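Local coordinates for hypothetical protein SA0798 (Staphylococcus aureus subsp. aureus N315, PDB 1XG8) that is of unknown function but belongs to the DUF1462 family and probably adopts a thioredoxin-like fold, at residues V11-D16 and D64-F69; Y32-P37 and I95-I100; I53-D58 and R72-E77; N86-A91 and D105-N110. One frame throughout, in Å; residues are numbered along the deposited sequence.

Interaction 1 (V11-D16 and D64-F69)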
loop_
_atom_site.group_PDB
_atom_site.type_symbol
_atom_site.label_atom_id
_atom_site.label_comp_id
_atom_site.label_asym_id
_atom_site.label_seq_id
_atom_site.Cartn_x
_atom_site.Cartn_y
_atom_site.Cartn_z
ATOM N N VAL A 11 0.251 -4.517 -0.236
ATOM C CA VAL A 11 -1.174 -4.512 0.069
ATOM C C VAL A 11 -1.763 -3.110 0.097
ATOM O O VAL A 11 -1.087 -2.132 0.434
ATOM C CB VAL A 11 -1.467 -5.196 1.433
ATOM C CG1 VAL A 11 -2.970 -5.249 1.691
ATOM C CG2 VAL A 11 -0.892 -6.596 1.443
ATOM N N VAL A 12 -3.026 -3.032 -0.302
ATOM C CA VAL A 12 -3.781 -1.789 -0.284
ATOM C C VAL A 12 -5.012 -2.063 0.569
ATOM O O VAL A 12 -5.848 -2.903 0.228
ATOM C CB VAL A 12 -4.248 -1.344 -1.711
ATOM C CG1 VAL A 12 -5.344 -0.273 -1.600
ATOM C CG2 VAL A 12 -3.065 -0.778 -2.495
ATOM N N TYR A 13 -5.099 -1.389 1.703
ATOM C CA TYR A 13 -6.258 -1.534 2.575
ATOM C C TYR A 13 -7.161 -0.373 2.174
ATOM O O TYR A 13 -6.692 0.753 2.008
ATOM C CB TYR A 13 -5.856 -1.392 4.048
ATOM C CG TYR A 13 -4.930 -2.474 4.533
ATOM C CD1 TYR A 13 -5.428 -3.667 5.048
ATOM C CD2 TYR A 13 -3.553 -2.323 4.443
ATOM C CE1 TYR A 13 -4.575 -4.687 5.464
ATOM C CE2 TYR A 13 -2.692 -3.330 4.850
ATOM C CZ TYR A 13 -3.206 -4.510 5.361
ATOM O OH TYR A 13 -2.345 -5.505 5.770
ATOM N N GLY A 14 -8.444 -0.643 1.994
ATOM C CA GLY A 14 -9.349 0.424 1.631
ATOM C C GLY A 14 -10.778 -0.054 1.579
ATOM O O GLY A 14 -11.147 -1.028 2.230
ATOM N N ALA A 15 -11.593 0.639 0.801
ATOM C CA ALA A 15 -12.985 0.269 0.664
ATOM C C ALA A 15 -13.495 0.780 -0.676
ATOM O O ALA A 15 -12.866 1.625 -1.311
ATOM C CB ALA A 15 -13.787 0.857 1.805
ATOM N N ASP A 16 -14.639 0.266 -1.105
ATOM C CA ASP A 16 -15.211 0.676 -2.373
ATOM C C ASP A 16 -15.894 2.038 -2.262
ATOM O O ASP A 16 -16.582 2.477 -3.183
ATOM C CB ASP A 16 -16.200 -0.386 -2.856
ATOM C CG ASP A 16 -16.514 -0.257 -4.332
ATOM O OD1 ASP A 16 -15.577 -0.002 -5.121
ATOM O OD2 ASP A 16 -17.691 -0.420 -4.704
ATOM N N ASP A 64 -2.271 -10.898 11.523
ATOM C CA ASP A 64 -2.229 -10.034 12.698
ATOM C C ASP A 64 -1.900 -8.628 12.239
ATOM O O ASP A 64 -2.220 -7.647 12.913
ATOM C CB ASP A 64 -1.164 -10.481 13.698
ATOM C CG ASP A 64 -1.065 -9.531 14.902
ATOM O OD1 ASP A 64 -2.015 -9.509 15.724
ATOM O OD2 ASP A 64 -0.051 -8.799 15.015
ATOM N N HIS A 65 -1.241 -8.543 11.090
ATOM C CA HIS A 65 -0.874 -7.259 10.521
ATOM C C HIS A 65 -2.028 -6.631 9.762
ATOM O O HIS A 65 -2.281 -5.434 9.907
ATOM C CB HIS A 65 0.337 -7.423 9.621
ATOM C CG HIS A 65 1.625 -7.388 10.370
ATOM N ND1 HIS A 65 2.690 -8.206 10.066
ATOM C CD2 HIS A 65 2.017 -6.631 11.424
ATOM C CE1 HIS A 65 3.683 -7.957 10.902
ATOM N NE2 HIS A 65 3.301 -7.006 11.736
ATOM N N ASP A 66 -2.724 -7.431 8.957
ATOM C CA ASP A 66 -3.874 -6.920 8.222
ATOM C C ASP A 66 -4.759 -6.295 9.272
ATOM O O ASP A 66 -5.071 -5.104 9.239
ATOM C CB ASP A 66 -4.657 -8.046 7.554
ATOM C CG ASP A 66 -3.899 -8.688 6.434
ATOM O OD1 ASP A 66 -3.114 -7.975 5.782
ATOM O OD2 ASP A 66 -4.091 -9.896 6.192
ATOM N N LEU A 67 -5.143 -7.130 10.226
ATOM C CA LEU A 67 -6.000 -6.703 11.312
ATOM C C LEU A 67 -5.404 -5.506 12.041
ATOM O O LEU A 67 -6.121 -4.597 12.448
ATOM C CB LEU A 67 -6.230 -7.881 12.268
ATOM C CG LEU A 67 -7.292 -7.638 13.335
ATOM C CD1 LEU A 67 -6.682 -6.851 14.478
ATOM C CD2 LEU A 67 -8.484 -6.886 12.727
ATOM N N GLN A 68 -4.086 -5.505 12.187
ATOM C CA GLN A 68 -3.386 -4.420 12.858
ATOM C C GLN A 68 -3.549 -3.075 12.159
ATOM O O GLN A 68 -3.756 -2.056 12.819
ATOM C CB GLN A 68 -1.904 -4.756 12.980
ATOM C CG GLN A 68 -1.026 -3.560 13.301
ATOM C CD GLN A 68 0.334 -3.980 13.812
ATOM O OE1 GLN A 68 0.456 -4.468 14.943
ATOM N NE2 GLN A 68 1.365 -3.814 12.979
ATOM N N PHE A 69 -3.443 -3.062 10.832
ATOM C CA PHE A 69 -3.602 -1.817 10.074
ATOM C C PHE A 69 -5.077 -1.417 9.961
ATOM O O PHE A 69 -5.428 -0.234 10.078
ATOM C CB PHE A 69 -3.005 -1.967 8.676
ATOM C CG PHE A 69 -1.510 -1.937 8.654
ATOM C CD1 PHE A 69 -0.825 -0.778 9.006
ATOM C CD2 PHE A 69 -0.786 -3.057 8.269
ATOM C CE1 PHE A 69 0.557 -0.732 8.972
ATOM C CE2 PHE A 69 0.600 -3.024 8.231
ATOM C CZ PHE A 69 1.274 -1.858 8.582
#

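Interaction 2 (Y32-P37 and I95-I100)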
loop_
_atom_site.group_PDB
_atom_site.type_symbol
_atom_site.label_atom_id
_atom_site.label_comp_id
_atom_site.label_asym_id
_atom_site.label_seq_id
_atom_site.Cartn_x
_atom_site.Cartn_y
_atom_site.Cartn_z
ATOM N N TYR A 32 -4.824 0.995 -6.211
ATOM C CA TYR A 32 -4.447 -0.396 -6.367
ATOM C C TYR A 32 -4.169 -0.719 -7.835
ATOM O O TYR A 32 -3.250 -1.462 -8.156
ATOM C CB TYR A 32 -5.556 -1.282 -5.813
ATOM C CG TYR A 32 -5.293 -2.767 -5.911
ATOM C CD1 TYR A 32 -5.723 -3.497 -7.018
ATOM C CD2 TYR A 32 -4.648 -3.450 -4.880
ATOM C CE1 TYR A 32 -5.527 -4.876 -7.095
ATOM C CE2 TYR A 32 -4.443 -4.830 -4.948
ATOM C CZ TYR A 32 -4.894 -5.536 -6.056
ATOM O OH TYR A 32 -4.775 -6.906 -6.099
ATOM N N ASP A 33 -4.956 -0.152 -8.734
ATOM C CA ASP A 33 -4.746 -0.407 -10.151
ATOM C C ASP A 33 -3.574 0.386 -10.697
ATOM O O ASP A 33 -2.923 -0.034 -11.648
ATOM C CB ASP A 33 -5.996 -0.044 -10.939
ATOM C CG ASP A 33 -7.106 -1.040 -10.742
ATOM O OD1 ASP A 33 -8.251 -0.730 -11.139
ATOM O OD2 ASP A 33 -6.826 -2.133 -10.197
ATOM N N TRP A 34 -3.324 1.546 -10.099
ATOM C CA TRP A 34 -2.241 2.433 -10.509
ATOM C C TRP A 34 -0.890 1.911 -10.049
ATOM O O TRP A 34 0.085 1.907 -10.793
ATOM C CB TRP A 34 -2.501 3.801 -9.906
ATOM C CG TRP A 34 -1.328 4.700 -9.828
ATOM C CD1 TRP A 34 -0.814 5.469 -10.830
ATOM C CD2 TRP A 34 -0.586 5.024 -8.647
ATOM N NE1 TRP A 34 0.191 6.264 -10.343
ATOM C CE2 TRP A 34 0.352 6.013 -9.005
ATOM C CE3 TRP A 34 -0.630 4.579 -7.318
ATOM C CZ2 TRP A 34 1.242 6.571 -8.079
ATOM C CZ3 TRP A 34 0.256 5.132 -6.394
ATOM C CH2 TRP A 34 1.178 6.119 -6.781
ATOM N N LEU A 35 -0.859 1.463 -8.805
ATOM C CA LEU A 35 0.346 0.945 -8.176
ATOM C C LEU A 35 1.005 -0.196 -8.963
ATOM O O LEU A 35 2.227 -0.222 -9.141
ATOM C CB LEU A 35 -0.016 0.480 -6.766
ATOM C CG LEU A 35 1.044 0.391 -5.683
ATOM C CD1 LEU A 35 1.765 1.720 -5.521
ATOM C CD2 LEU A 35 0.351 0.000 -4.399
ATOM N N GLN A 36 0.192 -1.127 -9.448
ATOM C CA GLN A 36 0.704 -2.267 -10.186
ATOM C C GLN A 36 1.551 -1.916 -11.406
ATOM O O GLN A 36 2.682 -2.380 -11.520
ATOM C CB GLN A 36 -0.455 -3.205 -10.556
ATOM C CG GLN A 36 -0.870 -4.107 -9.388
ATOM C CD GLN A 36 -2.333 -4.522 -9.406
ATOM O OE1 GLN A 36 -3.225 -3.681 -9.391
ATOM N NE2 GLN A 36 -2.584 -5.826 -9.418
ATOM N N PRO A 37 1.036 -1.086 -12.329
ATOM C CA PRO A 37 1.834 -0.737 -13.511
ATOM C C PRO A 37 3.031 0.107 -13.127
ATOM O O PRO A 37 4.119 -0.071 -13.648
ATOM C CB PRO A 37 0.852 0.043 -14.381
ATOM C CG PRO A 37 -0.465 -0.495 -13.977
ATOM C CD PRO A 37 -0.333 -0.573 -12.475
ATOM N N ILE A 95 -1.793 10.102 -1.339
ATOM C CA ILE A 95 -0.551 9.401 -1.624
ATOM C C ILE A 95 0.232 9.963 -2.803
ATOM O O ILE A 95 -0.312 10.149 -3.886
ATOM C CB ILE A 95 -0.845 7.901 -1.878
ATOM C CG1 ILE A 95 -1.446 7.283 -0.614
ATOM C CG2 ILE A 95 0.422 7.161 -2.291
ATOM C CD1 ILE A 95 -2.126 5.974 -0.854
ATOM N N GLN A 96 1.515 10.232 -2.573
ATOM C CA GLN A 96 2.390 10.748 -3.615
ATOM C C GLN A 96 3.262 9.635 -4.160
ATOM O O GLN A 96 3.673 8.734 -3.431
ATOM C CB GLN A 96 3.294 11.857 -3.085
ATOM C CG GLN A 96 2.633 13.214 -2.957
ATOM C CD GLN A 96 3.627 14.293 -2.567
ATOM O OE1 GLN A 96 4.692 14.407 -3.166
ATOM N NE2 GLN A 96 3.280 15.092 -1.567
ATOM N N THR A 97 3.542 9.722 -5.453
ATOM C CA THR A 97 4.363 8.756 -6.158
ATOM C C THR A 97 5.751 8.642 -5.530
ATOM O O THR A 97 6.301 7.550 -5.439
ATOM C CB THR A 97 4.522 9.180 -7.613
ATOM O OG1 THR A 97 3.260 9.642 -8.104
ATOM C CG2 THR A 97 4.984 8.013 -8.455
ATOM N N LYS A 98 6.310 9.776 -5.113
ATOM C CA LYS A 98 7.629 9.808 -4.494
ATOM C C LYS A 98 7.675 9.004 -3.203
ATOM O O LYS A 98 8.704 8.414 -2.883
ATOM C CB LYS A 98 8.053 11.246 -4.209
ATOM C CG LYS A 98 8.406 12.034 -5.459
ATOM C CD LYS A 98 9.588 11.412 -6.203
ATOM C CE LYS A 98 9.827 12.099 -7.546
ATOM N NZ LYS A 98 10.061 13.557 -7.389
ATOM N N GLN A 99 6.572 8.988 -2.459
ATOM C CA GLN A 99 6.506 8.222 -1.215
ATOM C C GLN A 99 6.723 6.741 -1.519
ATOM O O GLN A 99 7.426 6.038 -0.789
ATOM C CB GLN A 99 5.143 8.362 -0.548
ATOM C CG GLN A 99 4.749 9.758 -0.192
ATOM C CD GLN A 99 3.533 9.766 0.701
ATOM O OE1 GLN A 99 3.598 9.309 1.848
ATOM N NE2 GLN A 99 2.409 10.263 0.183
ATOM N N ILE A 100 6.095 6.274 -2.593
ATOM C CA ILE A 100 6.226 4.894 -3.002
ATOM C C ILE A 100 7.644 4.623 -3.501
ATOM O O ILE A 100 8.278 3.653 -3.085
ATOM C CB ILE A 100 5.253 4.533 -4.146
ATOM C CG1 ILE A 100 3.828 4.966 -3.795
ATOM C CG2 ILE A 100 5.321 3.033 -4.412
ATOM C CD1 ILE A 100 3.337 4.427 -2.505
#

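Interaction 3 (I53-D58 and R72-E77)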
loop_
_atom_site.group_PDB
_atom_site.type_symbol
_atom_site.label_atom_id
_atom_site.label_comp_id
_atom_site.label_asym_id
_atom_site.label_seq_id
_atom_site.Cartn_x
_atom_site.Cartn_y
_atom_site.Cartn_z
ATOM N N ILE A 53 -7.501 -5.340 0.271
ATOM C CA ILE A 53 -8.318 -5.691 1.414
ATOM C C ILE A 53 -9.360 -4.619 1.714
ATOM O O ILE A 53 -9.037 -3.499 2.120
ATOM C CB ILE A 53 -7.433 -5.931 2.652
ATOM C CG1 ILE A 53 -6.626 -7.212 2.442
ATOM C CG2 ILE A 53 -8.285 -6.003 3.913
ATOM C CD1 ILE A 53 -5.622 -7.473 3.525
ATOM N N ASP A 54 -10.614 -4.983 1.492
ATOM C CA ASP A 54 -11.746 -4.103 1.741
ATOM C C ASP A 54 -12.009 -4.182 3.247
ATOM O O ASP A 54 -12.435 -5.223 3.743
ATOM C CB ASP A 54 -12.948 -4.623 0.959
ATOM C CG ASP A 54 -14.113 -3.668 0.971
ATOM O OD1 ASP A 54 -14.462 -3.186 2.067
ATOM O OD2 ASP A 54 -14.683 -3.412 -0.115
ATOM N N ILE A 55 -11.748 -3.100 3.973
ATOM C CA ILE A 55 -11.950 -3.097 5.421
ATOM C C ILE A 55 -13.411 -3.320 5.822
ATOM O O ILE A 55 -13.772 -3.275 7.002
ATOM C CB ILE A 55 -11.421 -1.782 6.057
ATOM C CG1 ILE A 55 -12.220 -0.585 5.571
ATOM C CG2 ILE A 55 -9.964 -1.570 5.669
ATOM C CD1 ILE A 55 -11.690 0.730 6.107
ATOM N N THR A 56 -14.246 -3.576 4.823
ATOM C CA THR A 56 -15.668 -3.832 5.031
ATOM C C THR A 56 -15.923 -5.336 4.975
ATOM O O THR A 56 -16.213 -5.966 5.990
ATOM C CB THR A 56 -16.521 -3.153 3.932
ATOM O OG1 THR A 56 -16.578 -1.743 4.170
ATOM C CG2 THR A 56 -17.923 -3.727 3.905
ATOM N N LYS A 57 -15.799 -5.892 3.771
ATOM C CA LYS A 57 -16.020 -7.310 3.497
ATOM C C LYS A 57 -15.693 -8.281 4.633
ATOM O O LYS A 57 -16.529 -9.114 5.005
ATOM C CB LYS A 57 -15.267 -7.693 2.220
ATOM C CG LYS A 57 -15.807 -6.940 1.006
ATOM C CD LYS A 57 -15.034 -7.208 -0.277
ATOM C CE LYS A 57 -15.600 -6.350 -1.416
ATOM N NZ LYS A 57 -14.849 -6.463 -2.707
ATOM N N ASP A 58 -14.491 -8.184 5.186
ATOM C CA ASP A 58 -14.094 -9.062 6.288
ATOM C C ASP A 58 -14.552 -10.515 6.132
ATOM O O ASP A 58 -14.198 -11.374 6.944
ATOM C CB ASP A 58 -14.640 -8.499 7.592
ATOM C CG ASP A 58 -14.139 -7.104 7.863
ATOM O OD1 ASP A 58 -14.730 -6.435 8.738
ATOM O OD2 ASP A 58 -13.153 -6.685 7.206
ATOM N N ARG A 72 -6.195 0.558 12.902
ATOM C CA ARG A 72 -5.781 1.962 12.914
ATOM C C ARG A 72 -6.641 2.802 11.984
ATOM O O ARG A 72 -6.867 3.985 12.224
ATOM C CB ARG A 72 -4.321 2.066 12.494
ATOM C CG ARG A 72 -3.548 0.843 12.888
ATOM C CD ARG A 72 -2.083 0.976 12.577
ATOM N NE ARG A 72 -1.472 2.037 13.361
ATOM C CZ ARG A 72 -0.162 2.201 13.469
ATOM N NH1 ARG A 72 0.648 1.365 12.838
ATOM N NH2 ARG A 72 0.332 3.186 14.207
ATOM N N ILE A 73 -7.099 2.185 10.903
ATOM C CA ILE A 73 -7.943 2.883 9.954
ATOM C C ILE A 73 -9.310 3.062 10.599
ATOM O O ILE A 73 -9.877 4.156 10.584
ATOM C CB ILE A 73 -8.112 2.081 8.649
ATOM C CG1 ILE A 73 -6.757 1.897 7.960
ATOM C CG2 ILE A 73 -9.105 2.799 7.735
ATOM C CD1 ILE A 73 -6.826 1.126 6.640
ATOM N N GLU A 74 -9.825 1.984 11.187
ATOM C CA GLU A 74 -11.137 2.015 11.818
ATOM C C GLU A 74 -11.215 2.988 12.984
ATOM O O GLU A 74 -12.293 3.465 13.331
ATOM C CB GLU A 74 -11.534 0.608 12.264
ATOM C CG GLU A 74 -11.649 -0.401 11.106
ATOM C CD GLU A 74 -12.951 -0.287 10.303
ATOM O OE1 GLU A 74 -13.463 0.839 10.139
ATOM O OE2 GLU A 74 -13.451 -1.324 9.819
ATOM N N GLN A 75 -10.074 3.297 13.587
ATOM C CA GLN A 75 -10.057 4.241 14.699
ATOM C C GLN A 75 -9.625 5.630 14.207
ATOM O O GLN A 75 -9.234 6.493 14.996
ATOM C CB GLN A 75 -9.115 3.741 15.803
ATOM N N ASP A 76 -9.682 5.830 12.893
ATOM C CA ASP A 76 -9.327 7.113 12.275
ATOM C C ASP A 76 -7.870 7.532 12.399
ATOM O O ASP A 76 -7.517 8.661 12.015
ATOM C CB ASP A 76 -10.186 8.238 12.858
ATOM C CG ASP A 76 -9.351 9.268 13.640
ATOM O OD1 ASP A 76 -8.602 8.851 14.576
ATOM O OD2 ASP A 76 -9.437 10.493 13.318
ATOM N N GLU A 77 -7.016 6.668 12.938
ATOM C CA GLU A 77 -5.615 7.052 13.071
ATOM C C GLU A 77 -5.018 7.176 11.676
ATOM O O GLU A 77 -4.440 8.207 11.326
ATOM C CB GLU A 77 -4.834 6.023 13.884
ATOM C CG GLU A 77 -3.589 6.604 14.514
ATOM C CD GLU A 77 -2.520 5.565 14.761
ATOM O OE1 GLU A 77 -2.827 4.528 15.391
ATOM O OE2 GLU A 77 -1.369 5.792 14.323
#

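Interaction 4 (N86-A91 and D105-N110)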
loop_
_atom_site.group_PDB
_atom_site.type_symbol
_atom_site.label_atom_id
_atom_site.label_comp_id
_atom_site.label_asym_id
_atom_site.label_seq_id
_atom_site.Cartn_x
_atom_site.Cartn_y
_atom_site.Cartn_z
ATOM N N ASN A 86 5.357 -5.623 2.470
ATOM C CA ASN A 86 5.973 -6.569 3.382
ATOM C C ASN A 86 5.563 -6.213 4.809
ATOM O O ASN A 86 6.359 -6.305 5.744
ATOM C CB ASN A 86 7.494 -6.546 3.208
ATOM C CG ASN A 86 7.933 -7.160 1.882
ATOM O OD1 ASN A 86 8.973 -6.797 1.331
ATOM N ND2 ASN A 86 7.143 -8.104 1.373
ATOM N N ASP A 87 4.302 -5.799 4.950
ATOM C CA ASP A 87 3.715 -5.424 6.238
ATOM C C ASP A 87 4.243 -4.147 6.864
ATOM O O ASP A 87 3.960 -3.869 8.027
ATOM C CB ASP A 87 3.866 -6.557 7.250
ATOM C CG ASP A 87 2.899 -7.685 7.001
ATOM O OD1 ASP A 87 1.674 -7.429 7.005
ATOM O OD2 ASP A 87 3.359 -8.829 6.802
ATOM N N GLU A 88 5.008 -3.371 6.106
ATOM C CA GLU A 88 5.545 -2.121 6.622
ATOM C C GLU A 88 4.715 -0.958 6.080
ATOM O O GLU A 88 4.321 -0.968 4.912
ATOM C CB GLU A 88 7.002 -1.956 6.191
ATOM C CG GLU A 88 7.900 -3.121 6.562
ATOM C CD GLU A 88 9.315 -2.947 6.043
ATOM O OE1 GLU A 88 9.497 -2.796 4.811
ATOM O OE2 GLU A 88 10.250 -2.962 6.872
ATOM N N TYR A 89 4.452 0.038 6.926
ATOM C CA TYR A 89 3.679 1.203 6.514
ATOM C C TYR A 89 4.426 2.006 5.460
ATOM O O TYR A 89 5.595 2.346 5.639
ATOM C CB TYR A 89 3.400 2.115 7.706
ATOM C CG TYR A 89 2.884 3.486 7.308
ATOM C CD1 TYR A 89 1.597 3.654 6.793
ATOM C CD2 TYR A 89 3.702 4.613 7.413
ATOM C CE1 TYR A 89 1.142 4.907 6.391
ATOM C CE2 TYR A 89 3.259 5.866 7.017
ATOM C CZ TYR A 89 1.983 6.007 6.507
ATOM O OH TYR A 89 1.558 7.247 6.112
ATOM N N VAL A 90 3.740 2.311 4.364
ATOM C CA VAL A 90 4.333 3.098 3.292
ATOM C C VAL A 90 3.601 4.427 3.105
ATOM O O VAL A 90 4.210 5.484 3.203
ATOM C CB VAL A 90 4.334 2.313 1.963
ATOM C CG1 VAL A 90 4.796 3.206 0.830
ATOM C CG2 VAL A 90 5.249 1.104 2.082
ATOM N N ALA A 91 2.292 4.373 2.858
ATOM C CA ALA A 91 1.494 5.586 2.646
ATOM C C ALA A 91 -0.004 5.367 2.901
ATOM O O ALA A 91 -0.528 4.278 2.672
ATOM C CB ALA A 91 1.709 6.096 1.208
ATOM N N ASP A 105 13.385 2.771 -3.209
ATOM C CA ASP A 105 14.746 3.222 -3.517
ATOM C C ASP A 105 15.637 3.174 -2.289
ATOM O O ASP A 105 16.785 2.736 -2.357
ATOM C CB ASP A 105 14.730 4.646 -4.058
ATOM C CG ASP A 105 14.135 4.729 -5.437
ATOM O OD1 ASP A 105 13.868 3.661 -6.041
ATOM O OD2 ASP A 105 13.943 5.863 -5.927
ATOM N N GLN A 106 15.099 3.637 -1.169
ATOM C CA GLN A 106 15.835 3.646 0.080
ATOM C C GLN A 106 16.313 2.237 0.403
ATOM O O GLN A 106 17.440 2.059 0.864
ATOM C CB GLN A 106 14.948 4.178 1.207
ATOM C CG GLN A 106 15.644 4.312 2.546
ATOM C CD GLN A 106 16.021 2.972 3.144
ATOM O OE1 GLN A 106 15.227 2.025 3.127
ATOM N NE2 GLN A 106 17.230 2.884 3.686
ATOM N N LYS A 107 15.462 1.240 0.160
ATOM C CA LYS A 107 15.816 -0.157 0.423
ATOM C C LYS A 107 16.917 -0.642 -0.520
ATOM O O LYS A 107 17.896 -1.244 -0.084
ATOM C CB LYS A 107 14.581 -1.052 0.280
ATOM C CG LYS A 107 13.763 -1.185 1.553
ATOM C CD LYS A 107 12.388 -1.751 1.255
ATOM C CE LYS A 107 11.809 -2.499 2.446
ATOM N NZ LYS A 107 11.975 -1.771 3.720
ATOM N N LEU A 108 16.748 -0.367 -1.810
ATOM C CA LEU A 108 17.716 -0.761 -2.828
ATOM C C LEU A 108 19.105 -0.231 -2.498
ATOM O O LEU A 108 20.105 -0.949 -2.591
ATOM C CB LEU A 108 17.297 -0.215 -4.197
ATOM C CG LEU A 108 15.940 -0.673 -4.711
ATOM C CD1 LEU A 108 15.684 -0.060 -6.075
ATOM C CD2 LEU A 108 15.912 -2.194 -4.780
ATOM N N VAL A 109 19.148 1.042 -2.119
ATOM C CA VAL A 109 20.383 1.733 -1.782
ATOM C C VAL A 109 21.025 1.266 -0.482
ATOM O O VAL A 109 22.241 1.188 -0.390
ATOM C CB VAL A 109 20.128 3.271 -1.708
ATOM C CG1 VAL A 109 21.154 3.954 -0.821
ATOM C CG2 VAL A 109 20.164 3.859 -3.108
ATOM N N ASN A 110 20.226 0.941 0.521
ATOM C CA ASN A 110 20.820 0.534 1.779
ATOM C C ASN A 110 20.815 -0.951 2.083
ATOM O O ASN A 110 21.799 -1.474 2.596
ATOM C CB ASN A 110 20.179 1.315 2.918
ATOM C CG ASN A 110 20.327 2.807 2.739
ATOM O OD1 ASN A 110 19.383 3.506 2.358
ATOM N ND2 ASN A 110 21.528 3.308 2.991
#

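Interaction 1 (V11-D16 and D64-F69)
With CG of Tyr13 anti to its own carbonyl carbon (chi1 -64°), the phenol leaves strand 8-14 and reaches helix 64-74; Asp66 and Phe69 adopt the same kind of first torsion, which swings the Asp66 carboxylate to the phenol hydroxyl and the Phe69 ring alongside Tyr13. The hydroxyl donates to the carboxylate, Tyr13 OH to Asp66 OD1 being a short 2.6 Å, and the acceptor offers its anti lone pair, turned from OD2. Asp66 lies at the ring edge, its carboxylate plane tilted 60° from the ring. Phe69 instead covers a face: the helix backbone sets its CB 4.2 Å from the centroid of the Tyr13 ring, close to the normal, in a CH-pi contact. The two aromatic rings meet obliquely, with Tyr13 CE2 3.9 Å from Phe69 CD2. In this alpha/beta sandwich, consistent with a thioredoxin-like fold, helix 64-74 packs on the sheet and its first turns run at 41° to strand residues 11-14. The opposite face of the Tyr13 ring carries Val11 CG1 from the same strand. Leu82 and Thr84 of strand 82-85 pack against Phe69, while Ile53 of neighbouring strand 48-54 touches both members of the buried Tyr13-Asp66 pair.

Interaction 2 (Y32-P37 and I95-I100)
Leu35 and Ile100 meet through methyl groups, Leu35 CD1 lying 3.9 Å from Ile100 CG2, and beside them the six-membered part of the Trp34 indole reaches the start of the second helix. There Trp34 CZ2 comes within 3.7 Å of Thr97 OG1, which lies at the edge of the indole near its plane; the threonine methyl is next to it, with Thr97 CG2 4.0 Å from the same Trp34 CZ2. Ile100 adds its other branch, CG1 standing 4.2 Å from Trp34 CH2, as the two side chains run past each other in opposite directions. The indole gets there because CG of Trp34 is turned anti to the backbone N (chi1 161°), which carries the ring out from helix 28-42 toward helix 97-110. These two helices share one face of the central sheet, as in thioredoxin-like folds, and the contact joins the middle of the first to the N-terminal turn of the second, where Gln96 occupies the N-cap position. Beneath them Ile83 of strand 82-85 touches Leu35, Ile95 and Ile100. Val10 and Val12 of strand 8-14 support Leu35 further, and Val90 of strand 88-92 packs on Ile100; both aliphatic side chains are buried while Trp34 and Thr97 remain partly exposed.

Interaction 3 (I53-D58 and R72-E77)
Apolar contact between Ile55 and Ile73 carries this junction: the end of one side chain meets the short branch of the other, Ile55 CD1 lying 3.7 Å from Ile73 CG2. Ile55 places CG1 between its backbone N and carbonyl carbon (chi1 65°), and from there CD1 extends toward the helix. Ile70, one turn before Ile73 on helix 64-74, and Tyr80 also touch Ile55, while Tyr13 of strand 8-14 packs on Ile73; both isoleucines are buried. The contact joins the point where the chain leaves edge strand 48-54 to the last turn of helix 64-74, which packs on one face of the sheet in what is probably a thioredoxin-like fold. Among polar groups, Glu74 bends at chi2 (-79°) and brings its carboxylate back beside the strand end, but Glu74 OE2 and Ile55 O, 3.4 Å apart, are both acceptors and form no bond. Asp58 OD1 lies 5.4 Å from Glu74 OE2, and these like charges would probably disfavour a closer approach. Within 72-77 a salt bridge ties Arg72 of the last helical turn to Glu77 of the loop that follows: Arg72 NH2 meets Glu77 OE2 on its syn side at 3.1 Å, 16° out of the carboxylate plane. Backbone bonding complements this link as the helix finishes: Asp76 N donates to Ile73 O at 2.9 Å.

Interaction 4 (N86-A91 and D105-N110)
Glu88 opens strand 88-91 of this segment and faces Lys107 on the helix, both residues directing their CB toward the opposite segment. Just before the strand, Asn86 and Asp87 both have positive phi, 63° and 69°, with small positive psi; as the two residues between strands 82-85 and 88-92 they fit a type I' turn, which closes a two-residue hairpin. Farther on, Val90 and Ala91 lie opposite the single residue Ile83, a classic beta bulge in the antiparallel pairing. The facing segment is regular helix, with Val109 N bonded to Asp105 O at 2.9 Å and Asn110 N to Gln106 O at 3.0 Å. The two charged side chains approach from opposite directions and join in a salt bridge. Lys107 NZ donates to Glu88 OE1 at 2.9 Å, and Glu88 OE1 accepts through its syn lone pair, on the side of OE2. Glu88 OE2 is farther off, 3.8 Å from Lys107 NZ, so one carboxylate oxygen does the gripping. The glutamate is extended beyond CG, whereas the lysine runs out nearly straight and then bends at its last torsion (chi4 45°), which turns the ammonium group to the acid; Lys107 CE, already brought close by the extended chain, lies 3.3 Å from Glu88 OE1. Phe103, one turn back along the helix, touches Glu88, and Met85 and Leu3 pack along Lys107. The pair is a surface salt bridge between the C-terminal helix and the edge strand of a beta hairpin, the helix following that hairpin as in the C-terminal beta-beta-alpha unit of thioredoxin-like folds.

In the fold
The four contacts surround one mixed sheet, in the strand order 48-54, 8-14, 82-85, 88-92. Interactions 1 and 3 share helix 64-74, their centres about 6 Å apart, and reach the adjacent strands 8-14 and 48-54. Interactions 2 and 4 share helix 97-110, with centres about 13 Å apart; interaction 2 pairs it with helix 28-42 and interaction 4 with edge strand 88-92. Interactions 1 and 2, about 16 Å apart between centres, touch through Val12 packing on Tyr32. Along the chain interaction 3 nests inside interaction 2, and interaction 1 closes before interaction 4 opens. Helices are thus held on both faces of the sheet, consistent with a thioredoxin-like sandwich.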